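Local coordinates for protein fanconi-associated nuclease 1 homolog (PDB 5Y7Q) that belongs to the FAN1 family of nucleases, combining helix-turn-helix, SAP and VRR-NUC domains in one chain, and is captured here with bound nucleic acid, at residues 51-54 with 55-59; 249-253 with 254-258; 338-341 with 342-346. One frame throughout, in Å; residues are numbered along the deposited sequence.

Contact 1: 51-54 with 55-59; sequences LAWI and GERYA
R57 folds its side chain back over one face of the W53 indole, one helical turn earlier. The guanidinium carbon CZ of R57 sits 4.0 Å from the centroid of the six-membered ring of W53, a cation-pi contact displaced toward the ring's rim, with the two planes 54° apart rather than stacked flat. Nearer the backbone, R57 CG lies 4.1 Å from the centroid of the five-membered ring of W53, a CH-pi contact. The pairing suits both residues: tryptophan offers a broad pi face, its CG anti to the backbone N (chi1 -175°), and the long arginine bends at chi2 and chi3 to lie over it. The methyl branch CG2 of I54 meets Y58 CB at 4.0 Å; branched and buried, I54 also packs on L196 of helix 190-201.

The backbone sets this spacing: R57 N donates to W53 O at 2.9 Å and Y58 N to I54 O at 3.0 Å. Further outward, Y200 meets the W53 ring edge-to-face, and S227 O takes a hydrogen bond from R57 NH2. E56 OE2 is a long 3.7 Å from R57 NH1. Buried, the arginine's charge is thus probably eased by indole, carbonyl and distant carboxylate together.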
# COMPACT_ATOMS: atom_id res chain seq x y z
N LEU A 51 18.32 -13.92 10.87
CA LEU A 51 19.76 -13.86 10.61
C LEU A 51 20.23 -15.10 9.88
O LEU A 51 20.95 -15.01 8.87
CB LEU A 51 20.55 -13.66 11.90
CG LEU A 51 20.29 -12.34 12.63
CD1 LEU A 51 21.22 -12.24 13.79
CD2 LEU A 51 20.40 -11.11 11.72
N ALA A 52 19.82 -16.28 10.35
CA ALA A 52 20.20 -17.52 9.69
C ALA A 52 19.72 -17.54 8.24
O ALA A 52 20.50 -17.80 7.31
CB ALA A 52 19.62 -18.72 10.44
N TRP A 53 18.42 -17.27 8.05
CA TRP A 53 17.82 -17.22 6.72
C TRP A 53 18.64 -16.35 5.77
O TRP A 53 18.94 -16.75 4.64
CB TRP A 53 16.40 -16.70 6.87
CG TRP A 53 15.54 -16.66 5.68
CD1 TRP A 53 15.46 -15.66 4.76
CD2 TRP A 53 14.55 -17.62 5.30
NE1 TRP A 53 14.50 -15.94 3.82
CE2 TRP A 53 13.93 -17.15 4.13
CE3 TRP A 53 14.15 -18.85 5.84
CZ2 TRP A 53 12.92 -17.86 3.48
CZ3 TRP A 53 13.15 -19.55 5.20
CH2 TRP A 53 12.54 -19.06 4.04
N ILE A 54 19.03 -15.15 6.22
CA ILE A 54 19.84 -14.25 5.39
C ILE A 54 21.22 -14.82 5.16
O ILE A 54 21.83 -14.61 4.10
CB ILE A 54 19.90 -12.85 6.02
CG1 ILE A 54 18.56 -12.15 5.87
CG2 ILE A 54 21.02 -12.02 5.41
CD1 ILE A 54 18.42 -10.97 6.79
N GLY A 55 21.75 -15.56 6.14
CA GLY A 55 23.02 -16.22 5.95
C GLY A 55 23.00 -17.23 4.83
O GLY A 55 23.94 -17.31 4.04
N GLU A 56 21.93 -18.04 4.74
CA GLU A 56 21.93 -19.06 3.70
C GLU A 56 21.50 -18.50 2.34
O GLU A 56 22.10 -18.85 1.31
CB GLU A 56 21.04 -20.24 4.11
CG GLU A 56 19.60 -19.88 4.47
CD GLU A 56 18.77 -21.08 4.89
OE1 GLU A 56 19.35 -22.18 5.04
OE2 GLU A 56 17.53 -20.91 5.06
N ARG A 57 20.46 -17.65 2.30
CA ARG A 57 19.92 -17.23 1.00
C ARG A 57 20.69 -16.07 0.39
O ARG A 57 20.71 -15.92 -0.84
CB ARG A 57 18.45 -16.85 1.10
CG ARG A 57 17.61 -17.72 1.99
CD ARG A 57 17.58 -19.13 1.49
NE ARG A 57 16.38 -19.39 0.71
CZ ARG A 57 15.20 -19.63 1.24
NH1 ARG A 57 15.08 -19.63 2.57
NH2 ARG A 57 14.15 -19.88 0.46
N TYR A 58 21.22 -15.18 1.22
CA TYR A 58 21.94 -14.00 0.76
C TYR A 58 23.46 -14.11 0.87
O TYR A 58 24.14 -13.11 0.63
CB TYR A 58 21.43 -12.76 1.49
CG TYR A 58 20.06 -12.38 0.98
CD1 TYR A 58 18.91 -12.87 1.58
CD2 TYR A 58 19.91 -11.54 -0.13
CE1 TYR A 58 17.66 -12.54 1.11
CE2 TYR A 58 18.65 -11.20 -0.59
CZ TYR A 58 17.53 -11.71 0.04
OH TYR A 58 16.27 -11.38 -0.41
N ALA A 59 24.00 -15.29 1.21
CA ALA A 59 25.41 -15.39 1.56
C ALA A 59 26.31 -14.66 0.58
O ALA A 59 27.35 -14.12 0.97
CB ALA A 59 25.85 -16.85 1.64

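Contact 2: 249-253 with 254-258; sequences RQRFD and LGEPL
R251 and E256 face each other across a Schellman motif, the C-terminal cap that ends helix 236-253. Backbone hydrogen bonds define it: E256 N reaches back to R251 O at 3.2 Å, and inside that loop G255 N binds F252 O at 2.8 Å, with an N-H...O angle of 166°. L254 N adds only weak bonds to Q250 O and R251 O. G255 suits its place because the positive phi of 94° would press a side chain against the preceding carbonyl oxygen.

The apolar contact joins F252 and L258, the first residue of the next helix, with F252 CD1 3.9 Å from L258 CD2. F286 meets the F252 ring edge-to-face and also touches L258, so both residues pack against helix 273-292.

The charged pair, a salt bridge, spans the turn beside L261 of helix 258-264. E256 OE2 lies close to the like-charged E260 OE2, a repulsion that the arginine probably relieves. R251 bends at chi3 and presents its guanidinium side-on, gripping one oxygen through two bent bonds: NE, 2.8 Å from E256 OE2, comes from above the carboxylate plane, whereas NH2, at 2.7 Å from E256 OE2, lies nearly along that oxygen's C-O axis.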
# COMPACT_ATOMS: atom_id res chain seq x y z
N ARG A 249 12.14 9.40 -0.93
CA ARG A 249 10.76 9.62 -0.51
C ARG A 249 10.71 10.22 0.89
O ARG A 249 9.97 11.18 1.12
CB ARG A 249 9.98 8.31 -0.57
CG ARG A 249 8.57 8.39 -0.06
CD ARG A 249 7.84 7.07 -0.30
NE ARG A 249 7.86 6.69 -1.72
CZ ARG A 249 6.82 6.78 -2.56
NH1 ARG A 249 5.65 7.24 -2.14
NH2 ARG A 249 6.96 6.41 -3.84
N GLN A 250 11.54 9.71 1.81
CA GLN A 250 11.60 10.30 3.15
C GLN A 250 11.90 11.79 3.10
O GLN A 250 11.13 12.62 3.62
CB GLN A 250 12.66 9.57 3.98
CG GLN A 250 12.37 8.10 4.18
CD GLN A 250 11.61 7.84 5.46
OE1 GLN A 250 12.17 7.90 6.56
NE2 GLN A 250 10.32 7.54 5.32
N ARG A 251 13.01 12.17 2.47
CA ARG A 251 13.41 13.58 2.46
C ARG A 251 12.35 14.45 1.79
O ARG A 251 12.10 15.58 2.23
CB ARG A 251 14.77 13.74 1.78
CG ARG A 251 15.95 13.23 2.59
CD ARG A 251 17.09 12.76 1.69
NE ARG A 251 17.73 13.85 0.95
CZ ARG A 251 18.53 13.69 -0.11
NH1 ARG A 251 18.78 12.47 -0.56
NH2 ARG A 251 19.07 14.74 -0.71
N PHE A 252 11.71 13.95 0.72
CA PHE A 252 10.62 14.70 0.10
C PHE A 252 9.49 14.94 1.09
O PHE A 252 9.04 16.07 1.28
CB PHE A 252 10.10 13.96 -1.14
CG PHE A 252 8.87 14.58 -1.75
CD1 PHE A 252 8.89 15.87 -2.24
CD2 PHE A 252 7.68 13.85 -1.84
CE1 PHE A 252 7.75 16.44 -2.81
CE2 PHE A 252 6.54 14.41 -2.40
CZ PHE A 252 6.57 15.70 -2.88
N ASP A 253 9.05 13.87 1.76
CA ASP A 253 8.01 13.97 2.78
C ASP A 253 8.40 14.90 3.93
O ASP A 253 7.51 15.31 4.69
CB ASP A 253 7.67 12.58 3.32
CG ASP A 253 6.54 11.92 2.55
OD1 ASP A 253 5.61 12.65 2.17
OD2 ASP A 253 6.59 10.69 2.33
N LEU A 254 9.68 15.23 4.08
CA LEU A 254 10.08 16.21 5.09
C LEU A 254 10.18 17.64 4.55
O LEU A 254 10.55 18.53 5.32
CB LEU A 254 11.43 15.83 5.72
CG LEU A 254 11.45 14.68 6.72
CD1 LEU A 254 12.73 14.74 7.56
CD2 LEU A 254 10.20 14.66 7.60
N GLY A 255 9.85 17.89 3.29
CA GLY A 255 9.87 19.24 2.76
C GLY A 255 11.14 19.68 2.07
O GLY A 255 11.40 20.89 1.98
N GLU A 256 11.94 18.75 1.56
CA GLU A 256 13.18 19.04 0.86
C GLU A 256 12.88 19.56 -0.55
O GLU A 256 12.00 19.03 -1.24
CB GLU A 256 14.05 17.78 0.80
CG GLU A 256 15.52 18.00 0.43
CD GLU A 256 16.46 16.98 1.07
OE1 GLU A 256 16.27 16.63 2.26
OE2 GLU A 256 17.40 16.53 0.37
N PRO A 257 13.60 20.58 -1.01
CA PRO A 257 13.33 21.12 -2.35
C PRO A 257 13.69 20.13 -3.44
O PRO A 257 14.74 19.48 -3.40
CB PRO A 257 14.23 22.36 -2.42
CG PRO A 257 15.34 22.05 -1.46
CD PRO A 257 14.69 21.29 -0.33
N LEU A 258 12.83 20.03 -4.45
CA LEU A 258 13.09 19.05 -5.49
C LEU A 258 14.39 19.28 -6.23
O LEU A 258 14.80 18.38 -6.96
CB LEU A 258 11.96 19.03 -6.51
CG LEU A 258 10.59 18.65 -6.00
CD1 LEU A 258 9.64 18.89 -7.12
CD2 LEU A 258 10.55 17.20 -5.56

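Contact 3: 338-341 with 342-346; sequences APES and DAERQ
S341 and E344 meet at the start of helix 342-358, where the serine side chain serves an amide of the first turn. S341 OG accepts the E344 N-H at 3.2 Å; its chi1 of 55° sets the hydroxyl between its own backbone N and carbonyl carbon, turned toward the first helical turn. The short serine side chain suits this N-cap position, since it brings an oxygen to an N-H that no carbonyl of a preceding helical turn takes up. The same amide also makes a weak bond to S341 O, which receives R345 N at 3.2 Å, the first regular bond of the helix.

The closely fitted part continues with E344, whose buried, extended side chain runs back along the incoming loop. Its OE2 accepts E340 N at 3.2 Å, approached from well above the carboxylate plane, and the same oxygen forms a salt bridge with R312 NH1. That arginine probably helps a buried carboxylate keep its charge, and may soften the repulsion where E340 OE1 and E344 OE1 come within 3.5 Å.

The more exposed side relies on van der Waals packing of P339 on R345, without directional bonds between these two side chains. P339 CG lies 3.6 Å from R345 CG, and it also sits 3.6 Å above the guanidinium plane of R345, over its centre. The exposed arginine can therefore lay hydrocarbon and the flat of its guanidinium against the proline ring, a rigid residue well suited to a loop entering a helix. D342 and A343 touch R557 of helix 553-564; the acid at the first helical position also suits the positive end of the helix dipole.

The OG bond to the E344 amide makes this a classical serine N-cap, with the E344 carboxylate adding a tie from the loop to the first turn.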
# COMPACT_ATOMS: atom_id res chain seq x y z
N ALA A 338 -1.32 5.00 -29.81
CA ALA A 338 -1.17 3.73 -29.10
C ALA A 338 -1.42 3.90 -27.60
O ALA A 338 -0.48 3.97 -26.80
CB ALA A 338 0.21 3.13 -29.36
N PRO A 339 -2.68 3.93 -27.18
CA PRO A 339 -2.98 4.20 -25.76
C PRO A 339 -2.43 3.14 -24.82
O PRO A 339 -2.27 1.97 -25.18
CB PRO A 339 -4.51 4.24 -25.71
CG PRO A 339 -4.96 4.34 -27.13
CD PRO A 339 -3.90 3.69 -27.96
N GLU A 340 -2.15 3.58 -23.58
CA GLU A 340 -1.58 2.71 -22.56
C GLU A 340 -2.64 1.84 -21.89
O GLU A 340 -2.34 0.72 -21.47
CB GLU A 340 -0.88 3.55 -21.48
CG GLU A 340 0.39 4.27 -21.94
CD GLU A 340 1.07 5.10 -20.84
OE1 GLU A 340 0.47 5.29 -19.74
OE2 GLU A 340 2.21 5.56 -21.09
N SER A 341 -3.86 2.35 -21.77
CA SER A 341 -4.91 1.70 -21.00
C SER A 341 -6.25 2.22 -21.49
O SER A 341 -6.32 3.14 -22.32
CB SER A 341 -4.75 1.97 -19.51
OG SER A 341 -4.69 3.37 -19.27
N ASP A 342 -7.33 1.65 -20.95
CA ASP A 342 -8.64 2.20 -21.25
C ASP A 342 -8.84 3.53 -20.55
O ASP A 342 -9.49 4.43 -21.10
CB ASP A 342 -9.74 1.20 -20.86
CG ASP A 342 -9.85 0.04 -21.85
OD1 ASP A 342 -10.41 -1.02 -21.49
OD2 ASP A 342 -9.36 0.20 -23.00
N ALA A 343 -8.25 3.68 -19.36
CA ALA A 343 -8.27 4.98 -18.68
C ALA A 343 -7.66 6.06 -19.55
O ALA A 343 -8.15 7.20 -19.59
CB ALA A 343 -7.53 4.90 -17.35
N GLU A 344 -6.61 5.72 -20.28
CA GLU A 344 -5.96 6.72 -21.11
C GLU A 344 -6.82 7.04 -22.32
O GLU A 344 -6.94 8.21 -22.69
CB GLU A 344 -4.56 6.25 -21.48
CG GLU A 344 -3.78 7.29 -22.27
CD GLU A 344 -2.28 7.19 -22.08
OE1 GLU A 344 -1.79 7.59 -20.99
OE2 GLU A 344 -1.59 6.72 -23.03
N ARG A 345 -7.45 6.03 -22.93
CA ARG A 345 -8.39 6.30 -24.02
C ARG A 345 -9.48 7.27 -23.57
O ARG A 345 -9.73 8.30 -24.22
CB ARG A 345 -9.02 5.00 -24.55
CG ARG A 345 -8.09 4.10 -25.40
CD ARG A 345 -8.83 2.95 -26.11
NE ARG A 345 -7.92 1.90 -26.62
CZ ARG A 345 -7.47 1.82 -27.87
NH1 ARG A 345 -7.84 2.72 -28.78
NH2 ARG A 345 -6.65 0.83 -28.23
N GLN A 346 -10.10 6.98 -22.44
CA GLN A 346 -11.20 7.82 -21.97
C GLN A 346 -10.73 9.24 -21.71
O GLN A 346 -11.43 10.20 -22.07
CB GLN A 346 -11.83 7.18 -20.73
CG GLN A 346 -12.78 8.08 -19.98
CD GLN A 346 -13.18 7.48 -18.66
OE1 GLN A 346 -12.66 6.44 -18.27
NE2 GLN A 346 -14.11 8.13 -17.96

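Overall arrangement
Along the chain the three contacts follow in series, each a short local turn at a helix boundary: contact 1 at the C-terminal end of helix 42-57, contact 2 between helices 236-253 and 258-264, and contact 3 where helix 342-358 begins. None touches another. Centres of contacts 1 and 2 are about 33 Å apart, those of 2 and 3 about 31 Å, and those of 1 and 3 about 44 Å. Contact 1 falls in the FAN1 helix-turn-helix domain, whereas contact 3 borders helix 553-564 of the VRR-NUC domain. They thus occupy separate regions of this largely helical protein; nearest atoms of contacts 2 and 3 are about 9 and 8 Å from the nucleic acid, against about 17 Å for contact 1.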